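Local coordinates for protein putative acetyl/propionyl-CoA carboxylase, alpha subunit (Methylibium petroleiphilum, PDB 2O1Q) that probably acts as a metal-dependent dioxygenase of the cupin superfamily, perhaps cleaving acetylacetone, and binds zinc in the crystal, at residues F57-P65 with F113-V124; E10-P21 with I31-S39. One frame throughout, in Å; residues are numbered along the deposited sequence.

Contact 1. Residues F57-P65 with F113-V124; sequences FAAHVHVGP and FYMSFLGPLTFV. With ZN (zinc ion), chain C.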
loop_
_atom_site.group_PDB
_atom_site.type_symbol
_atom_site.label_atom_id
_atom_site.label_comp_id
_atom_site.label_asym_id
_atom_site.label_seq_id
_atom_site.Cartn_x
_atom_site.Cartn_y
_atom_site.Cartn_z
ATOM N N PHE A 57 -25.385 -6.717 1.075
ATOM C CA PHE A 57 -24.880 -5.374 0.890
ATOM C C PHE A 57 -25.263 -4.757 -0.423
ATOM O O PHE A 57 -25.434 -5.477 -1.399
ATOM C CB PHE A 57 -23.393 -5.420 0.931
ATOM C CG PHE A 57 -22.832 -5.660 2.279
ATOM C CD1 PHE A 57 -22.701 -4.642 3.199
ATOM C CD2 PHE A 57 -22.369 -6.913 2.614
ATOM C CE1 PHE A 57 -22.085 -4.876 4.465
ATOM C CE2 PHE A 57 -21.804 -7.166 3.804
ATOM C CZ PHE A 57 -21.660 -6.150 4.775
ATOM N N ALA A 58 -25.403 -3.438 -0.452
ATOM C CA ALA A 58 -25.760 -2.750 -1.669
ATOM C C ALA A 58 -24.636 -2.868 -2.681
ATOM O O ALA A 58 -23.439 -3.047 -2.337
ATOM C CB ALA A 58 -26.063 -1.293 -1.389
ATOM N N ALA A 59 -25.003 -2.674 -3.959
ATOM C CA ALA A 59 -24.019 -2.796 -5.060
ATOM C C ALA A 59 -22.860 -1.853 -4.894
ATOM O O ALA A 59 -23.062 -0.684 -4.569
ATOM C CB ALA A 59 -24.693 -2.531 -6.409
ATOM N N HIS A 60 -21.662 -2.353 -5.106
ATOM C CA HIS A 60 -20.476 -1.582 -4.876
ATOM C C HIS A 60 -19.293 -2.133 -5.626
ATOM O O HIS A 60 -19.300 -3.294 -6.109
ATOM C CB HIS A 60 -20.170 -1.458 -3.378
ATOM C CG HIS A 60 -19.812 -2.741 -2.728
ATOM N ND1 HIS A 60 -20.744 -3.575 -2.165
ATOM C CD2 HIS A 60 -18.607 -3.324 -2.530
ATOM C CE1 HIS A 60 -20.116 -4.624 -1.654
ATOM N NE2 HIS A 60 -18.827 -4.503 -1.881
ATOM N N VAL A 61 -18.280 -1.285 -5.747
ATOM C CA VAL A 61 -16.987 -1.589 -6.396
ATOM C C VAL A 61 -15.849 -1.304 -5.417
ATOM O O VAL A 61 -15.862 -0.285 -4.719
ATOM C CB VAL A 61 -16.822 -0.819 -7.678
ATOM C CG1 VAL A 61 -15.546 -1.276 -8.424
ATOM C CG2 VAL A 61 -18.047 -1.041 -8.567
ATOM N N HIS A 62 -14.943 -2.259 -5.328
ATOM C CA HIS A 62 -13.713 -2.085 -4.559
ATOM C C HIS A 62 -12.683 -1.332 -5.385
ATOM O O HIS A 62 -12.279 -1.780 -6.444
ATOM C CB HIS A 62 -13.129 -3.420 -4.135
ATOM C CG HIS A 62 -13.996 -4.146 -3.163
ATOM N ND1 HIS A 62 -13.643 -4.280 -1.847
ATOM C CD2 HIS A 62 -15.250 -4.668 -3.276
ATOM C CE1 HIS A 62 -14.598 -4.944 -1.207
ATOM N NE2 HIS A 62 -15.615 -5.105 -2.029
ATOM N N VAL A 63 -12.230 -0.201 -4.874
ATOM C CA VAL A 63 -11.217 0.613 -5.588
ATOM C C VAL A 63 -9.814 0.081 -5.297
ATOM O O VAL A 63 -8.901 0.407 -6.013
ATOM C CB VAL A 63 -11.303 2.148 -5.327
ATOM C CG1 VAL A 63 -12.731 2.660 -5.520
ATOM C CG2 VAL A 63 -10.687 2.532 -4.015
ATOM N N GLY A 64 -9.645 -0.706 -4.222
ATOM C CA GLY A 64 -8.404 -1.363 -3.915
ATOM C C GLY A 64 -8.709 -2.755 -3.454
ATOM O O GLY A 64 -9.872 -3.163 -3.262
ATOM N N PRO A 65 -7.647 -3.497 -3.238
ATOM C CA PRO A 65 -7.815 -4.835 -2.780
ATOM C C PRO A 65 -8.432 -4.951 -1.386
ATOM O O PRO A 65 -8.134 -4.177 -0.479
ATOM C CB PRO A 65 -6.374 -5.379 -2.878
ATOM C CG PRO A 65 -5.542 -4.287 -2.632
ATOM C CD PRO A 65 -6.227 -3.123 -3.342
ATOM N N PHE A 113 -17.947 -12.460 9.136
ATOM C CA PHE A 113 -16.711 -12.288 8.356
ATOM C C PHE A 113 -15.984 -11.047 8.742
ATOM O O PHE A 113 -16.592 -10.007 9.091
ATOM C CB PHE A 113 -16.902 -12.353 6.830
ATOM C CG PHE A 113 -17.519 -11.138 6.235
ATOM C CD1 PHE A 113 -18.898 -10.909 6.329
ATOM C CD2 PHE A 113 -16.720 -10.172 5.617
ATOM C CE1 PHE A 113 -19.440 -9.732 5.784
ATOM C CE2 PHE A 113 -17.274 -9.048 5.068
ATOM C CZ PHE A 113 -18.652 -8.862 5.138
ATOM N N TYR A 114 -14.671 -11.209 8.712
ATOM C CA TYR A 114 -13.665 -10.194 8.974
ATOM C C TYR A 114 -13.114 -9.786 7.625
ATOM O O TYR A 114 -12.844 -10.649 6.777
ATOM C CB TYR A 114 -12.582 -10.846 9.874
ATOM C CG TYR A 114 -11.316 -10.043 10.085
ATOM C CD1 TYR A 114 -10.294 -10.103 9.192
ATOM C CD2 TYR A 114 -11.106 -9.284 11.223
ATOM C CE1 TYR A 114 -9.114 -9.464 9.418
ATOM C CE2 TYR A 114 -9.916 -8.636 11.452
ATOM C CZ TYR A 114 -8.935 -8.696 10.545
ATOM O OH TYR A 114 -7.715 -8.104 10.725
HETATM N N MSE A 115 -13.004 -8.480 7.380
HETATM C CA MSE A 115 -12.480 -7.972 6.149
HETATM C C MSE A 115 -11.649 -6.751 6.324
HETATM O O MSE A 115 -11.967 -5.847 7.113
HETATM C CB MSE A 115 -13.608 -7.715 5.143
HETATM C CG MSE A 115 -13.131 -7.427 3.775
HETATM SE SE MSE A 115 -14.558 -7.785 2.459
HETATM C CE MSE A 115 -13.355 -7.354 0.951
ATOM N N SER A 116 -10.584 -6.710 5.539
ATOM C CA SER A 116 -9.722 -5.573 5.442
ATOM C C SER A 116 -9.908 -5.027 4.026
ATOM O O SER A 116 -10.144 -5.771 3.071
ATOM C CB SER A 116 -8.289 -5.980 5.743
ATOM O OG SER A 116 -7.525 -4.868 6.170
ATOM N N PHE A 117 -9.854 -3.706 3.942
ATOM C CA PHE A 117 -10.058 -2.935 2.714
ATOM C C PHE A 117 -8.957 -1.938 2.508
ATOM O O PHE A 117 -8.651 -1.170 3.413
ATOM C CB PHE A 117 -11.347 -2.133 2.796
ATOM C CG PHE A 117 -12.581 -2.943 3.191
ATOM C CD1 PHE A 117 -12.928 -3.075 4.533
ATOM C CD2 PHE A 117 -13.416 -3.475 2.226
ATOM C CE1 PHE A 117 -14.042 -3.810 4.909
ATOM C CE2 PHE A 117 -14.561 -4.258 2.589
ATOM C CZ PHE A 117 -14.905 -4.355 3.918
ATOM N N LEU A 118 -8.386 -1.913 1.315
ATOM C CA LEU A 118 -7.460 -0.861 0.954
ATOM C C LEU A 118 -8.277 0.085 0.115
ATOM O O LEU A 118 -8.735 -0.222 -0.999
ATOM C CB LEU A 118 -6.224 -1.366 0.200
ATOM C CG LEU A 118 -5.248 -0.290 -0.317
ATOM C CD1 LEU A 118 -4.833 0.672 0.767
ATOM C CD2 LEU A 118 -4.067 -0.936 -0.938
ATOM N N GLY A 119 -8.561 1.213 0.701
ATOM C CA GLY A 119 -9.288 2.271 0.064
ATOM C C GLY A 119 -10.797 2.078 0.164
ATOM O O GLY A 119 -11.318 1.202 0.880
ATOM N N PRO A 120 -11.542 3.002 -0.451
ATOM C CA PRO A 120 -13.011 2.950 -0.279
ATOM C C PRO A 120 -13.771 1.994 -1.138
ATOM O O PRO A 120 -13.209 1.316 -1.992
ATOM C CB PRO A 120 -13.447 4.373 -0.648
ATOM C CG PRO A 120 -12.373 4.906 -1.593
ATOM C CD PRO A 120 -11.084 4.245 -1.112
ATOM N N LEU A 121 -15.044 1.852 -0.804
ATOM C CA LEU A 121 -16.007 1.190 -1.667
ATOM C C LEU A 121 -16.794 2.281 -2.387
ATOM O O LEU A 121 -17.277 3.257 -1.737
ATOM C CB LEU A 121 -16.959 0.287 -0.874
ATOM C CG LEU A 121 -16.305 -0.757 0.021
ATOM C CD1 LEU A 121 -17.342 -1.654 0.714
ATOM C CD2 LEU A 121 -15.272 -1.549 -0.762
ATOM N N THR A 122 -16.973 2.098 -3.693
ATOM C CA THR A 122 -17.866 2.938 -4.487
ATOM C C THR A 122 -19.221 2.221 -4.582
ATOM O O THR A 122 -19.352 1.218 -5.269
ATOM C CB THR A 122 -17.312 3.244 -5.860
ATOM O OG1 THR A 122 -16.015 3.832 -5.699
ATOM C CG2 THR A 122 -18.249 4.181 -6.620
ATOM N N PHE A 123 -20.218 2.763 -3.891
ATOM C CA PHE A 123 -21.556 2.248 -4.038
ATOM C C PHE A 123 -22.147 2.840 -5.299
ATOM O O PHE A 123 -22.002 4.051 -5.535
ATOM C CB PHE A 123 -22.433 2.511 -2.796
ATOM C CG PHE A 123 -22.046 1.665 -1.598
ATOM C CD1 PHE A 123 -21.043 2.122 -0.731
ATOM C CD2 PHE A 123 -22.617 0.460 -1.362
ATOM C CE1 PHE A 123 -20.607 1.338 0.344
ATOM C CE2 PHE A 123 -22.205 -0.339 -0.277
ATOM C CZ PHE A 123 -21.186 0.122 0.577
ATOM N N VAL A 124 -22.758 1.960 -6.110
ATOM C CA VAL A 124 -23.180 2.292 -7.470
ATOM C C VAL A 124 -24.651 2.033 -7.711
ATOM O O VAL A 124 -25.296 1.261 -7.022
ATOM C CB VAL A 124 -22.330 1.550 -8.528
ATOM C CG1 VAL A 124 -20.864 2.022 -8.435
ATOM C CG2 VAL A 124 -22.461 0.027 -8.428
HETATM ZN ZN ZN C . -17.485 -5.940 -1.649
HETATM O O HOH W 1 -25.391 0.781 -4.350
HETATM O O HOH W 2 -11.243 -0.593 -1.722
#
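Leu-121 reaches between two zinc ligands, its two methyls each lying on a different imidazole. Its CD2 sits 3.5 Å from the centroid of the His-62 ring, over the face, while CD1 covers a face of His-60 less closely. NE2 of His-60 binds the zinc ion at 2.0 Å and NE2 of His-62 binds it at 2.1 Å; His-102 is the third protein ligand. On the His-62 ring, the selenomethionine Met-115 brings its CE to 3.5 Å from CE1, and Phe-117 meets that same carbon with the edge of its ring. In the second shell, ND1 of His-60 donates a nearly straight bond (172°), in the plane of its ring, to Ala-58 O at 2.8 Å, which fixes the ring's rotation and leaves NE2 for the metal. Phe-123 lies alongside, one face against His-60 CB, and its ring also stacks with Phe-26. With an alanine here, a gap would probably open against His-60 CB and Phe-26 would lose its stacking partner. The backbones pair antiparallel: Val-61 N donates to Thr-122 O and Thr-122 N to Val-61 O, each at 2.8 Å. A His-X-His pair on one strand, completed by a histidine of another, fits the metal site of cupins; the apolar lining and the Ala-58 bond are consistent with imidazoles held with NE2 turned to the metal.

Contact 2. Residues E10-P21 with I31-S39; sequences EYVQMDQVDWKP and IRWKLLHVS. With PG4 (tetraethylene glycol), chain H.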
loop_
_atom_site.group_PDB
_atom_site.type_symbol
_atom_site.label_atom_id
_atom_site.label_comp_id
_atom_site.label_asym_id
_atom_site.label_seq_id
_atom_site.Cartn_x
_atom_site.Cartn_y
_atom_site.Cartn_z
ATOM N N GLU A 10 -1.868 -1.183 18.149
ATOM C CA GLU A 10 -3.234 -1.207 18.656
ATOM C C GLU A 10 -3.676 -2.615 19.000
ATOM O O GLU A 10 -3.205 -3.591 18.422
ATOM C CB GLU A 10 -4.213 -0.655 17.631
ATOM C CG GLU A 10 -3.839 0.700 17.088
ATOM C CD GLU A 10 -4.648 1.104 15.864
ATOM O OE1 GLU A 10 -5.666 0.452 15.498
ATOM O OE2 GLU A 10 -4.253 2.100 15.243
ATOM N N TYR A 11 -4.578 -2.694 19.962
ATOM C CA TYR A 11 -5.227 -3.939 20.366
ATOM C C TYR A 11 -6.686 -3.660 20.689
ATOM O O TYR A 11 -6.984 -2.674 21.367
ATOM C CB TYR A 11 -4.553 -4.604 21.559
ATOM C CG TYR A 11 -5.286 -5.855 21.955
ATOM C CD1 TYR A 11 -5.321 -6.963 21.105
ATOM C CD2 TYR A 11 -6.028 -5.905 23.103
ATOM C CE1 TYR A 11 -6.051 -8.069 21.401
ATOM C CE2 TYR A 11 -6.772 -6.996 23.419
ATOM C CZ TYR A 11 -6.768 -8.081 22.554
ATOM O OH TYR A 11 -7.519 -9.169 22.856
ATOM N N VAL A 12 -7.584 -4.501 20.195
ATOM C CA VAL A 12 -9.002 -4.400 20.455
ATOM C C VAL A 12 -9.500 -5.735 20.997
ATOM O O VAL A 12 -9.379 -6.758 20.288
ATOM C CB VAL A 12 -9.846 -4.076 19.165
ATOM C CG1 VAL A 12 -11.371 -4.154 19.452
ATOM C CG2 VAL A 12 -9.418 -2.750 18.582
ATOM N N GLN A 13 -10.079 -5.716 22.189
ATOM C CA GLN A 13 -10.739 -6.883 22.731
ATOM C C GLN A 13 -12.165 -6.930 22.181
ATOM O O GLN A 13 -13.037 -6.197 22.595
ATOM C CB GLN A 13 -10.718 -6.786 24.252
ATOM C CG GLN A 13 -11.173 -8.019 24.991
ATOM C CD GLN A 13 -10.304 -9.210 24.627
ATOM O OE1 GLN A 13 -9.093 -9.159 24.829
ATOM N NE2 GLN A 13 -10.901 -10.247 24.038
HETATM N N MSE A 14 -12.349 -7.736 21.164
HETATM C CA MSE A 14 -13.504 -7.627 20.287
HETATM C C MSE A 14 -14.814 -7.941 21.006
HETATM O O MSE A 14 -15.811 -7.293 20.707
HETATM C CB MSE A 14 -13.313 -8.525 19.053
HETATM C CG MSE A 14 -12.139 -8.059 18.149
HETATM SE SE MSE A 14 -11.544 -9.387 16.961
HETATM C CE MSE A 14 -13.253 -9.526 16.207
ATOM N N ASP A 15 -14.812 -8.845 21.986
ATOM C CA ASP A 15 -16.007 -9.136 22.746
ATOM C C ASP A 15 -16.311 -8.106 23.822
ATOM O O ASP A 15 -17.301 -8.265 24.527
ATOM C CB ASP A 15 -15.951 -10.533 23.356
ATOM C CG ASP A 15 -14.732 -10.800 24.136
ATOM O OD1 ASP A 15 -13.732 -10.079 24.023
ATOM O OD2 ASP A 15 -14.758 -11.821 24.846
ATOM N N GLN A 16 -15.538 -7.043 23.932
ATOM C CA GLN A 16 -15.888 -5.959 24.811
ATOM C C GLN A 16 -16.256 -4.746 23.993
ATOM O O GLN A 16 -16.322 -3.635 24.517
ATOM C CB GLN A 16 -14.764 -5.638 25.769
ATOM C CG GLN A 16 -14.451 -6.761 26.725
ATOM C CD GLN A 16 -13.229 -6.477 27.499
ATOM O OE1 GLN A 16 -12.586 -5.449 27.302
ATOM N NE2 GLN A 16 -12.858 -7.396 28.368
ATOM N N VAL A 17 -16.580 -4.972 22.731
ATOM C CA VAL A 17 -17.009 -3.922 21.831
ATOM C C VAL A 17 -18.375 -4.397 21.371
ATOM O O VAL A 17 -18.502 -5.521 20.964
ATOM C CB VAL A 17 -16.020 -3.773 20.653
ATOM C CG1 VAL A 17 -16.607 -2.890 19.522
ATOM C CG2 VAL A 17 -14.620 -3.239 21.154
ATOM N N ASP A 18 -19.404 -3.552 21.494
ATOM C CA ASP A 18 -20.752 -3.889 21.048
ATOM C C ASP A 18 -20.877 -3.822 19.532
ATOM O O ASP A 18 -20.334 -2.899 18.896
ATOM C CB ASP A 18 -21.784 -2.931 21.638
ATOM C CG ASP A 18 -22.134 -3.264 23.064
ATOM O OD1 ASP A 18 -22.199 -4.467 23.387
ATOM O OD2 ASP A 18 -22.332 -2.328 23.850
ATOM N N TRP A 19 -21.637 -4.754 18.970
ATOM C CA TRP A 19 -22.079 -4.648 17.593
ATOM C C TRP A 19 -22.914 -3.390 17.433
ATOM O O TRP A 19 -23.643 -2.979 18.347
ATOM C CB TRP A 19 -22.939 -5.856 17.200
ATOM C CG TRP A 19 -22.254 -7.212 17.169
ATOM C CD1 TRP A 19 -22.319 -8.201 18.133
ATOM C CD2 TRP A 19 -21.363 -7.688 16.181
ATOM N NE1 TRP A 19 -21.556 -9.272 17.767
ATOM C CE2 TRP A 19 -20.962 -8.995 16.570
ATOM C CE3 TRP A 19 -20.890 -7.162 14.976
ATOM C CZ2 TRP A 19 -20.081 -9.742 15.823
ATOM C CZ3 TRP A 19 -20.085 -7.911 14.244
ATOM C CH2 TRP A 19 -19.646 -9.162 14.669
ATOM N N LYS A 20 -22.818 -2.766 16.280
ATOM C CA LYS A 20 -23.648 -1.634 15.871
ATOM C C LYS A 20 -24.388 -2.007 14.586
ATOM O O LYS A 20 -23.898 -2.740 13.770
ATOM C CB LYS A 20 -22.820 -0.329 15.647
ATOM C CG LYS A 20 -22.224 0.327 16.889
ATOM C CD LYS A 20 -21.799 1.768 16.613
ATOM C CE LYS A 20 -21.294 2.458 17.860
ATOM N NZ LYS A 20 -19.922 1.999 18.173
ATOM N N PRO A 21 -25.597 -1.487 14.397
ATOM C CA PRO A 21 -26.244 -1.734 13.110
ATOM C C PRO A 21 -25.436 -1.110 11.950
ATOM O O PRO A 21 -24.904 0.010 12.061
ATOM C CB PRO A 21 -27.630 -1.098 13.267
ATOM C CG PRO A 21 -27.766 -0.763 14.731
ATOM C CD PRO A 21 -26.406 -0.667 15.304
ATOM N N ILE A 31 -27.716 -6.446 9.050
ATOM C CA ILE A 31 -26.290 -6.601 9.211
ATOM C C ILE A 31 -25.815 -5.661 10.341
ATOM O O ILE A 31 -26.281 -4.504 10.448
ATOM C CB ILE A 31 -25.545 -6.283 7.882
ATOM C CG1 ILE A 31 -25.945 -7.295 6.762
ATOM C CG2 ILE A 31 -24.029 -6.207 8.122
ATOM C CD1 ILE A 31 -25.159 -7.217 5.421
ATOM N N ARG A 32 -24.896 -6.175 11.153
ATOM C CA ARG A 32 -24.244 -5.442 12.236
ATOM C C ARG A 32 -22.754 -5.539 12.006
ATOM O O ARG A 32 -22.253 -6.407 11.244
ATOM C CB ARG A 32 -24.628 -5.983 13.608
ATOM C CG ARG A 32 -26.092 -5.731 13.926
ATOM C CD ARG A 32 -26.468 -6.227 15.303
ATOM N NE ARG A 32 -26.025 -7.603 15.551
ATOM C CZ ARG A 32 -25.896 -8.167 16.751
ATOM N NH1 ARG A 32 -26.129 -7.513 17.853
ATOM N NH2 ARG A 32 -25.437 -9.388 16.860
ATOM N N TRP A 33 -22.015 -4.649 12.656
ATOM C CA TRP A 33 -20.576 -4.545 12.415
ATOM C C TRP A 33 -19.849 -4.066 13.662
ATOM O O TRP A 33 -20.484 -3.478 14.530
ATOM C CB TRP A 33 -20.290 -3.684 11.191
ATOM C CG TRP A 33 -20.386 -2.217 11.336
ATOM C CD1 TRP A 33 -21.357 -1.520 11.940
ATOM C CD2 TRP A 33 -19.466 -1.254 10.816
ATOM N NE1 TRP A 33 -21.144 -0.185 11.801
ATOM C CE2 TRP A 33 -19.949 0.007 11.160
ATOM C CE3 TRP A 33 -18.267 -1.346 10.113
ATOM C CZ2 TRP A 33 -19.289 1.184 10.803
ATOM C CZ3 TRP A 33 -17.617 -0.185 9.763
ATOM C CH2 TRP A 33 -18.120 1.056 10.136
ATOM N N LYS A 34 -18.512 -4.235 13.651
ATOM C CA LYS A 34 -17.557 -3.587 14.590
ATOM C C LYS A 34 -16.458 -3.118 13.674
ATOM O O LYS A 34 -15.847 -3.929 12.973
ATOM C CB LYS A 34 -17.029 -4.562 15.613
ATOM C CG LYS A 34 -18.143 -5.182 16.448
ATOM C CD LYS A 34 -17.588 -6.167 17.468
ATOM C CE LYS A 34 -18.709 -6.855 18.194
ATOM N NZ LYS A 34 -18.229 -7.713 19.326
ATOM N N LEU A 35 -16.187 -1.818 13.697
ATOM C CA LEU A 35 -14.987 -1.292 13.112
ATOM C C LEU A 35 -13.812 -1.567 14.025
ATOM O O LEU A 35 -13.868 -1.299 15.191
ATOM C CB LEU A 35 -15.103 0.205 12.869
ATOM C CG LEU A 35 -13.939 0.897 12.154
ATOM C CD1 LEU A 35 -13.796 0.259 10.778
ATOM C CD2 LEU A 35 -14.192 2.393 12.062
ATOM N N LEU A 36 -12.752 -2.134 13.459
ATOM C CA LEU A 36 -11.616 -2.588 14.241
ATOM C C LEU A 36 -10.415 -1.663 14.097
ATOM O O LEU A 36 -9.653 -1.438 15.064
ATOM C CB LEU A 36 -11.243 -3.985 13.824
ATOM C CG LEU A 36 -12.308 -5.057 14.102
ATOM C CD1 LEU A 36 -11.853 -6.391 13.457
ATOM C CD2 LEU A 36 -12.641 -5.174 15.601
ATOM N N HIS A 37 -10.264 -1.066 12.923
ATOM C CA HIS A 37 -9.070 -0.251 12.662
ATOM C C HIS A 37 -9.277 0.639 11.457
ATOM O O HIS A 37 -9.894 0.222 10.451
ATOM C CB HIS A 37 -7.828 -1.132 12.462
ATOM C CG HIS A 37 -6.618 -0.382 11.989
ATOM N ND1 HIS A 37 -5.775 0.290 12.841
ATOM C CD2 HIS A 37 -6.120 -0.211 10.752
ATOM C CE1 HIS A 37 -4.835 0.894 12.130
ATOM N NE2 HIS A 37 -5.007 0.578 10.859
ATOM N N VAL A 38 -8.723 1.831 11.497
ATOM C CA VAL A 38 -8.535 2.650 10.314
ATOM C C VAL A 38 -7.072 3.106 10.243
ATOM O O VAL A 38 -6.519 3.467 11.299
ATOM C CB VAL A 38 -9.511 3.850 10.218
ATOM C CG1 VAL A 38 -10.986 3.376 10.201
ATOM C CG2 VAL A 38 -9.195 4.932 11.291
ATOM N N SER A 39 -6.537 3.214 9.032
ATOM C CA SER A 39 -5.211 3.686 8.721
ATOM C C SER A 39 -5.363 4.970 7.911
ATOM O O SER A 39 -5.638 4.910 6.686
ATOM C CB SER A 39 -4.475 2.685 7.878
ATOM O OG SER A 39 -3.946 1.630 8.695
HETATM O O1 PG4 H . -8.031 2.600 14.351
HETATM C C1 PG4 H . -9.278 3.250 14.652
HETATM C C2 PG4 H . -10.396 2.210 14.727
HETATM O O2 PG4 H . -11.564 2.627 15.450
HETATM C C3 PG4 H . -12.258 1.485 15.964
HETATM C C4 PG4 H . -11.797 1.132 17.368
HETATM O O3 PG4 H . -12.661 0.167 17.982
HETATM C C5 PG4 H . -12.921 0.437 19.370
HETATM C C6 PG4 H . -14.420 0.552 19.610
HETATM O O4 PG4 H . -14.769 1.395 20.721
HETATM C C7 PG4 H . -15.283 2.726 20.479
HETATM C C8 PG4 H . -16.469 2.825 19.508
HETATM O O5 PG4 H . -17.515 3.697 19.969
HETATM O O HOH W 3 -7.789 -0.271 16.628
HETATM O O HOH W 4 -22.597 2.240 12.466
#
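The ammonium of Lys-34 is gripped by two backbone carbonyls of the 3-10 turn and the loop after it: NZ donates to Val-17 O at 2.7 Å and to Met-14 O at 2.8 Å. Met-14 O also accepts from Val-17 N, on the opposite face of its carbonyl plane. An extended chain (chi3 -175°, chi4 -173°) carries Lys-34 there across the indole of Trp-19, where CE lies 3.5 Å from the centroid of the five-membered ring and NZ makes a cation-pi contact. Over the other face of Trp-19 the guanidinium of Arg-32 stacks, centres 4.2 Å apart and planes at 28°, so the indole is sandwiched between two basic chains; Arg-32 also forms a salt bridge with Asp-50. Farther along, His-37 ND1 donates to Glu-10 OE1 at 2.7 Å; the carboxylate oxygen lies in the imidazole plane, but the donor stands above the carboxylate plane. That carboxylate also pairs with Lys-4 of the fourth subunit. Lys-20 and Trp-33 exchange two backbone bonds, while Leu-36 CD2 packs against Met-14 CG at 3.9 Å. A classic beta bulge sets Leu-36 and His-37 together opposite Thr-46. Strand 32-39 thus lies between strands 20-21 and 44-51 in the cupin sheet, with helix 136-144 packed on Val-17, Leu-35 and Val-38; strand 10-13 instead pairs with a strand of the third subunit, continuing the sheet across the interface.

From the N terminus, contact 2 comes first: residues 10-21 fold back on 31-39 across a loop of nine residues that includes strand 27-28, forming one margin of the sheet that also holds strands 44-51 and 110-118. Contact 1 opens only after contact 2 has closed, and joins 57-65 to 113-124 across 47 residues rich in strand, so the two are in series, neither nested nor crossed. Strand 44-51 bridges them, lying between strands 32-39 and 110-118. Their centres are about 17 Å apart, yet they touch where Tyr-114 CE2 meets Leu-36 CD1 and Phe-57 CZ meets Ile-31 CD1. Contact 1 joins the two sheets around the metal, contact 2 finishes an outer margin, and both reach the third subunit.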